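Side-chain contacts in GH127 beta-L-arabinofuranoside (Geobacillus stearothermophilus, PDB 4QK0), which probably hydrolyses beta-L-arabinofuranosidic bonds, releasing L-arabinose from arabinose-containing glycans: residues K160-F163 against L164-C168; A150-A153 against Y154-T158; L561-D565 against N566-L570; E386-P389 against K390-E393. All blocks are in the same frame, centred on the assembly; numbering follows the deposited sequence.

How the contacts relate
From the N terminus the order is contact 2, contact 1, contact 4, contact 3. Each joins two adjoining segments, so each closes just a turn, and the four run in series with none nesting or crossing. Contact 2 ends helix 140-158 and contact 1 opens helix 162-177; their centres are 9 Å apart, and Phe163 packs on Ala150 and Ala151, and Met167 on Ala151, tying the two helices together. On the opposite side of the chain's centre, about 48 Å from contact 1 between centres, contact 4 leaves strand 386-387. Contact 3 leaves strand 557-562 of the same mixed sheet, and both reach Arg544 of the second subunit.

Contact 1: residues K160-F163 against L164-C168; sequences KRRF and LDIMC
The backbone N-H groups of Asp165, Ile166 and Met167 donate to the carbonyl oxygens of Arg161, Arg162 and Phe163, an i to i+4 series whose middle bond is nearly straight, at 170°. Asp165 holds Arg161 a second time, through a salt bridge of 2.5 Å from Asp165 OD1 to Arg161 NH1. OD1 comes in at the guanidinium edge, and the guanidinium and carboxylate planes are 12° apart. Over one face of that guanidinium lies Leu164 CD2, 3.7 Å from Arg161 NH1. A leucine in place of Asp165 would probably leave the Arg161 guanidinium without its charged mate and freer to swing. Arg162 has CG anti to its own nitrogen, and a bend at chi2 (77°) lays its guanidinium across Ile166, whose CD1 sits 3.7 Å above the centre of the plane; the polar end is claimed by a salt bridge to Glu107. Phe163 and selenomethionine Met167 run side by side in the same direction, with Met167 CG 3.6 Å from Phe163 CE1. Met167 SE is 5.2 Å from the ring centroid in an oblique Met-aromatic contact. A water accepts from Leu164 N at 2.7 Å and donates to Lys160 O. Apolar side chains meeting helix 140-158 beside an i to i+4 salt bridge are characteristic of the N-terminal part of an amphipathic helix, consistent with the helical barrel expected of a GH127 catalytic domain.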
loop_
_atom_site.group_PDB
_atom_site.type_symbol
_atom_site.label_atom_id
_atom_site.label_comp_id
_atom_site.label_asym_id
_atom_site.label_seq_id
_atom_site.Cartn_x
_atom_site.Cartn_y
_atom_site.Cartn_z
ATOM N N LYS A 160 13.143 34.460 -33.496
ATOM C CA LYS A 160 12.407 35.581 -32.909
ATOM C C LYS A 160 12.690 35.745 -31.429
ATOM O O LYS A 160 12.397 34.865 -30.647
ATOM C CB LYS A 160 10.893 35.410 -33.144
ATOM C CG LYS A 160 10.533 35.345 -34.612
ATOM C CD LYS A 160 9.076 35.031 -34.810
ATOM C CE LYS A 160 8.772 34.990 -36.291
ATOM N NZ LYS A 160 7.443 34.360 -36.508
ATOM N N ARG A 161 13.135 36.939 -31.071
ATOM C CA ARG A 161 13.687 37.283 -29.785
ATOM C C ARG A 161 12.695 37.879 -28.810
ATOM O O ARG A 161 13.030 38.112 -27.643
ATOM C CB ARG A 161 14.655 38.497 -30.021
ATOM C CG ARG A 161 16.141 38.281 -30.057
ATOM C CD ARG A 161 16.900 39.514 -29.593
ATOM N NE ARG A 161 18.111 39.038 -28.928
ATOM C CZ ARG A 161 18.209 38.780 -27.626
ATOM N NH1 ARG A 161 17.186 39.014 -26.824
ATOM N NH2 ARG A 161 19.340 38.300 -27.115
ATOM N N ARG A 162 11.543 38.269 -29.305
ATOM C CA ARG A 162 10.560 38.942 -28.472
ATOM C C ARG A 162 10.312 38.217 -27.113
ATOM O O ARG A 162 10.347 38.828 -26.047
ATOM C CB ARG A 162 9.264 39.052 -29.283
ATOM C CG ARG A 162 8.126 39.715 -28.568
ATOM C CD ARG A 162 8.270 41.217 -28.517
ATOM N NE ARG A 162 7.076 41.705 -27.827
ATOM C CZ ARG A 162 7.043 42.308 -26.634
ATOM N NH1 ARG A 162 8.144 42.582 -25.957
ATOM N NH2 ARG A 162 5.872 42.657 -26.123
ATOM N N PHE A 163 10.110 36.905 -27.167
ATOM C CA PHE A 163 9.742 36.143 -25.957
ATOM C C PHE A 163 10.981 36.118 -25.066
ATOM O O PHE A 163 10.925 36.377 -23.867
ATOM C CB PHE A 163 9.250 34.753 -26.379
ATOM C CG PHE A 163 8.608 33.908 -25.264
ATOM C CD1 PHE A 163 8.316 34.415 -23.995
ATOM C CD2 PHE A 163 8.260 32.568 -25.542
ATOM C CE1 PHE A 163 7.715 33.596 -23.030
ATOM C CE2 PHE A 163 7.681 31.772 -24.586
ATOM C CZ PHE A 163 7.398 32.283 -23.324
ATOM N N LEU A 164 12.119 35.874 -25.683
ATOM C CA LEU A 164 13.385 35.951 -24.953
ATOM C C LEU A 164 13.623 37.285 -24.242
ATOM O O LEU A 164 14.047 37.295 -23.085
ATOM C CB LEU A 164 14.551 35.667 -25.897
ATOM C CG LEU A 164 15.920 35.505 -25.227
ATOM C CD1 LEU A 164 15.864 34.296 -24.319
ATOM C CD2 LEU A 164 16.997 35.330 -26.275
ATOM N N ASP A 165 13.274 38.399 -24.907
ATOM C CA ASP A 165 13.413 39.717 -24.299
ATOM C C ASP A 165 12.529 39.895 -23.093
ATOM O O ASP A 165 12.949 40.393 -22.074
ATOM C CB ASP A 165 13.132 40.818 -25.338
ATOM C CG ASP A 165 14.267 40.951 -26.378
ATOM O OD1 ASP A 165 15.425 40.654 -26.031
ATOM O OD2 ASP A 165 14.002 41.327 -27.544
ATOM N N ILE A 166 11.282 39.495 -23.227
ATOM C CA ILE A 166 10.328 39.521 -22.117
ATOM C C ILE A 166 10.877 38.725 -20.925
ATOM O O ILE A 166 10.861 39.222 -19.797
ATOM C CB ILE A 166 8.986 38.909 -22.602
ATOM C CG1 ILE A 166 8.307 39.880 -23.591
ATOM C CG2 ILE A 166 8.077 38.552 -21.436
ATOM C CD1 ILE A 166 7.197 39.233 -24.438
HETATM N N MSE A 167 11.336 37.509 -21.182
HETATM C CA MSE A 167 11.766 36.645 -20.102
HETATM C C MSE A 167 13.077 37.101 -19.464
HETATM O O MSE A 167 13.298 36.848 -18.282
HETATM C CB MSE A 167 11.791 35.204 -20.584
HETATM C CG MSE A 167 10.370 34.692 -20.927
HETATM SE SE MSE A 167 9.014 35.173 -19.582
HETATM C CE MSE A 167 9.907 34.384 -18.046
ATOM N N CYS A 168 13.950 37.784 -20.224
ATOM C CA CYS A 168 15.166 38.370 -19.624
ATOM C C CYS A 168 14.823 39.472 -18.693
ATOM O O CYS A 168 15.504 39.660 -17.676
ATOM C CB CYS A 168 16.129 38.908 -20.701
ATOM S SG CYS A 168 17.054 37.643 -21.585
HETATM O O HOH W 1 12.082 34.150 -27.785
#

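Contact 2: residues A150-A153 against Y154-T158; sequences AAVA and YFRAT
Val152 and Arg156, one turn apart, run side by side in the same direction, and Val152 CG1 comes to 3.9 Å from Arg156 NH1. Two first torsions, with a bend at chi3 of Arg156, bring this about: Val152 carries CG1 trans to its nitrogen (chi1 171°), while Arg156 tucks CG beside its own nitrogen (chi1 -67°), where CG lies 3.5 Å from Val152 O. The guanidinium meets the methyl obliquely. Tyr154 and Phe155 instead both set CG opposite the backbone nitrogen, so that CB alone touches the preceding turn: Tyr154 CB is 3.3 Å from Ala150 O, and Phe155 CB is 3.5 Å from Ala151 O. The Tyr154 ring then runs out to helix 96-112, where OH is hydrogen-bonded to Asp103, and the Phe155 ring packs on Leu164 and Val204. One face of the Tyr154 ring has Thr158 CG2 above it, offset toward the rim. The hydroxyl of Thr158 turns back along the helix, and OG1 donates to Tyr154 O at 2.8 Å from well above the carbonyl plane. Thr158 N reaches the same oxygen from the opposite face, at 3.0 Å. Chemically, the polar load of this contact rests on the main chain, with four i to i+4 bonds from Tyr154, Phe155, Arg156 and Ala157, and the doubly gripped Tyr154 O, together with the bond between Thr158 OG1 and Lys160 N, is consistent with a well-held C-terminal end to helix 140-158.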
loop_
_atom_site.group_PDB
_atom_site.type_symbol
_atom_site.label_atom_id
_atom_site.label_comp_id
_atom_site.label_asym_id
_atom_site.label_seq_id
_atom_site.Cartn_x
_atom_site.Cartn_y
_atom_site.Cartn_z
ATOM N N ALA A 150 10.692 28.104 -22.374
ATOM C CA ALA A 150 9.923 28.155 -23.623
ATOM C C ALA A 150 10.519 29.248 -24.541
ATOM O O ALA A 150 10.614 29.063 -25.737
ATOM C CB ALA A 150 8.467 28.494 -23.334
ATOM N N ALA A 151 10.848 30.386 -23.943
ATOM C CA ALA A 151 11.424 31.518 -24.667
ATOM C C ALA A 151 12.779 31.181 -25.300
ATOM O O ALA A 151 13.022 31.484 -26.470
ATOM C CB ALA A 151 11.539 32.735 -23.759
ATOM N N VAL A 152 13.619 30.474 -24.560
ATOM C CA VAL A 152 14.890 30.007 -25.117
ATOM C C VAL A 152 14.638 29.108 -26.316
ATOM O O VAL A 152 15.227 29.289 -27.399
ATOM C CB VAL A 152 15.744 29.252 -24.069
ATOM C CG1 VAL A 152 16.961 28.579 -24.717
ATOM C CG2 VAL A 152 16.204 30.207 -23.001
ATOM N N ALA A 153 13.760 28.134 -26.127
ATOM C CA ALA A 153 13.470 27.209 -27.195
ATOM C C ALA A 153 12.890 27.907 -28.436
ATOM O O ALA A 153 13.171 27.504 -29.563
ATOM C CB ALA A 153 12.515 26.110 -26.728
ATOM N N TYR A 154 12.000 28.848 -28.202
ATOM C CA TYR A 154 11.309 29.515 -29.268
ATOM C C TYR A 154 12.319 30.384 -30.055
ATOM O O TYR A 154 12.260 30.450 -31.263
ATOM C CB TYR A 154 10.129 30.350 -28.700
ATOM C CG TYR A 154 9.170 30.787 -29.772
ATOM C CD1 TYR A 154 8.244 29.900 -30.293
ATOM C CD2 TYR A 154 9.221 32.078 -30.314
ATOM C CE1 TYR A 154 7.378 30.268 -31.304
ATOM C CE2 TYR A 154 8.353 32.465 -31.320
ATOM C CZ TYR A 154 7.432 31.552 -31.812
ATOM O OH TYR A 154 6.552 31.885 -32.824
ATOM N N PHE A 155 13.260 31.013 -29.359
ATOM C CA PHE A 155 14.330 31.722 -30.043
ATOM C C PHE A 155 15.193 30.839 -30.947
ATOM O O PHE A 155 15.445 31.164 -32.108
ATOM C CB PHE A 155 15.224 32.418 -29.046
ATOM C CG PHE A 155 16.370 33.109 -29.696
ATOM C CD1 PHE A 155 16.137 34.164 -30.583
ATOM C CD2 PHE A 155 17.665 32.691 -29.482
ATOM C CE1 PHE A 155 17.180 34.794 -31.232
ATOM C CE2 PHE A 155 18.722 33.327 -30.119
ATOM C CZ PHE A 155 18.480 34.376 -30.983
ATOM N N ARG A 156 15.628 29.719 -30.427
ATOM C CA ARG A 156 16.474 28.797 -31.173
ATOM C C ARG A 156 15.752 28.269 -32.353
ATOM O O ARG A 156 16.387 27.999 -33.359
ATOM C CB ARG A 156 16.957 27.605 -30.306
ATOM C CG ARG A 156 17.897 28.062 -29.225
ATOM C CD ARG A 156 18.537 26.959 -28.412
ATOM N NE ARG A 156 19.873 27.471 -28.148
ATOM C CZ ARG A 156 20.559 27.336 -27.030
ATOM N NH1 ARG A 156 20.046 26.654 -26.007
ATOM N NH2 ARG A 156 21.776 27.891 -26.971
ATOM N N ALA A 157 14.437 28.124 -32.253
ATOM C CA ALA A 157 13.664 27.557 -33.364
ATOM C C ALA A 157 13.308 28.552 -34.444
ATOM O O ALA A 157 13.204 28.186 -35.602
ATOM C CB ALA A 157 12.347 26.946 -32.846
ATOM N N THR A 158 12.967 29.767 -34.045
ATOM C CA THR A 158 12.406 30.709 -34.997
ATOM C C THR A 158 13.285 31.919 -35.261
ATOM O O THR A 158 13.015 32.657 -36.196
ATOM C CB THR A 158 11.068 31.268 -34.512
ATOM O OG1 THR A 158 11.269 32.029 -33.306
ATOM C CG2 THR A 158 10.079 30.163 -34.292
#

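Contact 3: residues L561-D565 against N566-L570; sequences LEEVD and NGPNL
With CG beside its own nitrogen (chi1 -64°) and the amide swung to chi2 -81°, Asn566 carries ND2 back to Glu562 O, 3.0 Å away. That bond is fairly straight at the hydrogen (155°), although the oxygen lies somewhat out of the amide plane. Glu562, the N-cap residue of the short helix, has its carbonyl gripped from opposite faces by Asn566 ND2 and Asp565 N, and Asn566 N adds a weak bond. Glu563 O also takes two donors: Gly567 N lies in the carbonyl plane, on a lone pair, at 2.8 Å, and Asn566 N stands above that plane at 3.0 Å. Gly567 ends the helix with a positive phi, a conformation in which a side chain would jam against the preceding carbonyl oxygen. The extended side chain of Glu563 crosses Pro568 obliquely, bringing Glu563 OE2 to 3.8 Å from Pro568 CB, while OE1 is hydrogen-bonded to Glu640 N. Leu561 CB rests 3.7 Å from Asn566 ND2, and Leu570 CD1 is 3.4 Å from Leu561 O. Asn566 ND2 has a second acceptor in Arg626 O, on strand 620-629. An alanine in place of Asn566 would probably leave Glu562 O and Arg626 O each without its side-chain donor and weaken one of the ties between the turn and strand 620-629. Chemically, a single helical turn after strand 557-562 is closed by two carbonyls, each with at least two donors, with the Asn566 side-chain amide adding to the main-chain donors on Glu562 O and linking the turn to the sheet.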
loop_
_atom_site.group_PDB
_atom_site.type_symbol
_atom_site.label_atom_id
_atom_site.label_comp_id
_atom_site.label_asym_id
_atom_site.label_seq_id
_atom_site.Cartn_x
_atom_site.Cartn_y
_atom_site.Cartn_z
ATOM N N LEU A 561 3.432 -8.650 -19.527
ATOM C CA LEU A 561 2.335 -9.560 -19.925
ATOM C C LEU A 561 1.034 -8.891 -19.624
ATOM O O LEU A 561 0.886 -8.247 -18.571
ATOM C CB LEU A 561 2.366 -10.865 -19.185
ATOM C CG LEU A 561 3.638 -11.661 -19.095
ATOM C CD1 LEU A 561 3.386 -13.054 -18.508
ATOM C CD2 LEU A 561 4.231 -11.821 -20.438
ATOM N N GLU A 562 0.113 -8.942 -20.589
ATOM C CA GLU A 562 -1.249 -8.405 -20.424
ATOM C C GLU A 562 -2.343 -9.514 -20.457
ATOM O O GLU A 562 -2.205 -10.550 -21.126
ATOM C CB GLU A 562 -1.562 -7.398 -21.520
ATOM C CG GLU A 562 -0.821 -6.052 -21.429
ATOM C CD GLU A 562 -1.533 -4.966 -22.240
ATOM O OE1 GLU A 562 -1.408 -5.018 -23.449
ATOM O OE2 GLU A 562 -2.259 -4.123 -21.677
ATOM N N GLU A 563 -3.408 -9.261 -19.730
ATOM C CA GLU A 563 -4.537 -10.181 -19.643
ATOM C C GLU A 563 -5.101 -10.476 -21.033
ATOM O O GLU A 563 -5.422 -11.613 -21.360
ATOM C CB GLU A 563 -5.610 -9.556 -18.776
ATOM C CG GLU A 563 -6.871 -10.382 -18.615
ATOM C CD GLU A 563 -7.847 -9.821 -17.560
ATOM O OE1 GLU A 563 -7.533 -8.934 -16.724
ATOM O OE2 GLU A 563 -8.998 -10.269 -17.592
ATOM N N VAL A 564 -5.204 -9.436 -21.862
ATOM C CA VAL A 564 -5.790 -9.598 -23.192
ATOM C C VAL A 564 -5.106 -10.727 -23.961
ATOM O O VAL A 564 -5.758 -11.424 -24.705
ATOM C CB VAL A 564 -5.780 -8.275 -23.988
ATOM C CG1 VAL A 564 -4.339 -7.835 -24.279
ATOM C CG2 VAL A 564 -6.551 -8.399 -25.298
ATOM N N ASP A 565 -3.807 -10.954 -23.746
ATOM C CA ASP A 565 -3.075 -12.007 -24.434
ATOM C C ASP A 565 -2.966 -13.294 -23.641
ATOM O O ASP A 565 -2.678 -14.313 -24.213
ATOM C CB ASP A 565 -1.609 -11.576 -24.742
ATOM C CG ASP A 565 -1.502 -10.385 -25.708
ATOM O OD1 ASP A 565 -2.210 -10.394 -26.720
ATOM O OD2 ASP A 565 -0.709 -9.442 -25.480
ATOM N N ASN A 566 -3.062 -13.252 -22.319
ATOM C CA ASN A 566 -2.634 -14.379 -21.491
ATOM C C ASN A 566 -3.698 -14.841 -20.467
ATOM O O ASN A 566 -3.489 -15.759 -19.690
ATOM C CB ASN A 566 -1.367 -13.975 -20.684
ATOM C CG ASN A 566 -0.156 -13.671 -21.563
ATOM O OD1 ASN A 566 0.530 -14.570 -22.013
ATOM N ND2 ASN A 566 0.165 -12.373 -21.718
ATOM N N GLY A 567 -4.812 -14.165 -20.405
ATOM C CA GLY A 567 -5.806 -14.471 -19.396
ATOM C C GLY A 567 -5.593 -13.749 -18.081
ATOM O O GLY A 567 -4.538 -13.140 -17.842
ATOM N N PRO A 568 -6.597 -13.836 -17.207
ATOM C CA PRO A 568 -6.462 -13.185 -15.918
ATOM C C PRO A 568 -5.560 -13.927 -14.959
ATOM O O PRO A 568 -4.999 -14.985 -15.275
ATOM C CB PRO A 568 -7.919 -13.132 -15.407
ATOM C CG PRO A 568 -8.616 -14.261 -16.096
ATOM C CD PRO A 568 -7.809 -14.687 -17.282
ATOM N N ASN A 569 -5.362 -13.302 -13.811
ATOM C CA ASN A 569 -4.515 -13.824 -12.730
ATOM C C ASN A 569 -3.064 -14.029 -13.130
ATOM O O ASN A 569 -2.538 -15.148 -13.125
ATOM C CB ASN A 569 -5.121 -15.110 -12.119
ATOM C CG ASN A 569 -4.493 -15.445 -10.785
ATOM O OD1 ASN A 569 -3.524 -14.789 -10.373
ATOM N ND2 ASN A 569 -5.040 -16.450 -10.091
ATOM N N LEU A 570 -2.414 -12.936 -13.489
ATOM C CA LEU A 570 -1.047 -13.021 -14.019
ATOM C C LEU A 570 -0.067 -13.365 -12.914
ATOM O O LEU A 570 0.998 -13.870 -13.194
ATOM C CB LEU A 570 -0.643 -11.746 -14.760
ATOM C CG LEU A 570 -1.508 -11.402 -15.972
ATOM C CD1 LEU A 570 -1.148 -10.026 -16.501
ATOM C CD2 LEU A 570 -1.365 -12.417 -17.060
#

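Contact 4: residues E386-P389 against K390-E393; sequences EVWP and KACE
Trp388 stands over the start of a 3-10 turn, its indole meeting Ala391 and Lys390 in different ways. Ala391 N lies over one face of the ring system, and the Ala391 methyl reaches its benzene part, with CB 3.8 Å from Trp388 CE3. Lys390 runs beside the indole in the same direction, its CB approaching obliquely to 4.1 Å from Trp388 NE1. Trp388 has CG trans to its nitrogen (chi1 179°), which carries the indole out alongside these two residues. Cys392 takes the other choice, SG beside its own nitrogen (chi1 -60°), and points back toward the strand: SG is 3.8 Å from Trp388 O and makes a looser apolar contact of 4.4 Å with Val387 CG1. Under the side chains the turn is held by Cys392 N donating to Pro389 O at 3.1 Å, from far above the carbonyl plane. Ala391 N adds a weak bond to Trp388 O at 2.9 Å. Pro389, the ring residue that enters the turn, has no N-H to give. Trp388 and Lys390 meet the second subunit, where its Arg544 makes a cation-pi contact with Trp388, and its Phe321 meets Trp388 edge-to-face and Lys390 by cation-pi. Within its own chain the turn follows strand 386-387, which pairs antiparallel with strand 641-647 through Val387 and Met641, and begins the long loop that leads to helix 413-422.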
loop_
_atom_site.group_PDB
_atom_site.type_symbol
_atom_site.label_atom_id
_atom_site.label_comp_id
_atom_site.label_asym_id
_atom_site.label_seq_id
_atom_site.Cartn_x
_atom_site.Cartn_y
_atom_site.Cartn_z
ATOM N N GLU A 386 2.682 -3.268 -12.157
ATOM C CA GLU A 386 1.779 -4.405 -11.894
ATOM C C GLU A 386 0.387 -3.877 -11.662
ATOM O O GLU A 386 0.178 -2.993 -10.840
ATOM C CB GLU A 386 2.232 -5.190 -10.692
ATOM C CG GLU A 386 1.253 -6.282 -10.263
ATOM C CD GLU A 386 1.830 -7.143 -9.156
ATOM O OE1 GLU A 386 2.806 -7.831 -9.415
ATOM O OE2 GLU A 386 1.358 -7.071 -7.999
ATOM N N VAL A 387 -0.566 -4.418 -12.401
ATOM C CA VAL A 387 -1.949 -3.998 -12.279
ATOM C C VAL A 387 -2.882 -5.199 -12.144
ATOM O O VAL A 387 -2.839 -6.115 -12.941
ATOM C CB VAL A 387 -2.379 -3.160 -13.484
ATOM C CG1 VAL A 387 -3.828 -2.783 -13.386
ATOM C CG2 VAL A 387 -1.598 -1.865 -13.506
ATOM N N TRP A 388 -3.681 -5.152 -11.079
ATOM C CA TRP A 388 -4.883 -5.996 -10.880
ATOM C C TRP A 388 -6.047 -4.974 -10.759
ATOM O O TRP A 388 -6.186 -4.364 -9.734
ATOM C CB TRP A 388 -4.707 -6.857 -9.612
ATOM C CG TRP A 388 -5.874 -7.777 -9.247
ATOM C CD1 TRP A 388 -6.892 -8.169 -10.052
ATOM C CD2 TRP A 388 -6.111 -8.400 -7.968
ATOM N NE1 TRP A 388 -7.734 -8.994 -9.361
ATOM C CE2 TRP A 388 -7.277 -9.153 -8.083
ATOM C CE3 TRP A 388 -5.441 -8.387 -6.748
ATOM C CZ2 TRP A 388 -7.798 -9.892 -7.014
ATOM C CZ3 TRP A 388 -5.947 -9.118 -5.679
ATOM C CH2 TRP A 388 -7.103 -9.860 -5.817
ATOM N N PRO A 389 -6.850 -4.767 -11.825
ATOM C CA PRO A 389 -7.798 -3.640 -11.814
ATOM C C PRO A 389 -8.731 -3.562 -10.654
ATOM O O PRO A 389 -8.955 -2.477 -10.150
ATOM C CB PRO A 389 -8.591 -3.827 -13.082
ATOM C CG PRO A 389 -7.598 -4.467 -13.998
ATOM C CD PRO A 389 -6.859 -5.450 -13.131
ATOM N N LYS A 390 -9.269 -4.695 -10.217
ATOM C CA LYS A 390 -10.123 -4.684 -9.039
ATOM C C LYS A 390 -9.463 -4.089 -7.829
ATOM O O LYS A 390 -10.095 -3.358 -7.051
ATOM C CB LYS A 390 -10.540 -6.116 -8.707
ATOM C CG LYS A 390 -11.986 -6.116 -8.268
ATOM C CD LYS A 390 -12.471 -7.432 -7.654
ATOM C CE LYS A 390 -13.872 -7.287 -7.091
ATOM N NZ LYS A 390 -14.097 -6.015 -6.330
ATOM N N ALA A 391 -8.190 -4.433 -7.622
ATOM C CA ALA A 391 -7.426 -3.919 -6.504
ATOM C C ALA A 391 -7.153 -2.436 -6.508
ATOM O O ALA A 391 -6.816 -1.876 -5.462
ATOM C CB ALA A 391 -6.097 -4.663 -6.402
ATOM N N CYS A 392 -7.274 -1.796 -7.666
ATOM C CA CYS A 392 -7.176 -0.325 -7.748
ATOM C C CYS A 392 -8.222 0.411 -6.965
ATOM O O CYS A 392 -8.157 1.624 -6.832
ATOM C CB CYS A 392 -7.181 0.122 -9.212
ATOM S SG CYS A 392 -5.767 -0.603 -10.099
ATOM N N GLU A 393 -9.148 -0.309 -6.360
ATOM C CA GLU A 393 -10.123 0.306 -5.442
ATOM C C GLU A 393 -9.604 0.437 -4.057
ATOM O O GLU A 393 -10.159 1.149 -3.241
ATOM C CB GLU A 393 -11.404 -0.536 -5.396
ATOM C CG GLU A 393 -11.881 -0.967 -6.799
ATOM C CD GLU A 393 -13.299 -0.580 -7.114
ATOM O OE1 GLU A 393 -13.641 0.629 -6.971
ATOM O OE2 GLU A 393 -14.052 -1.501 -7.536
#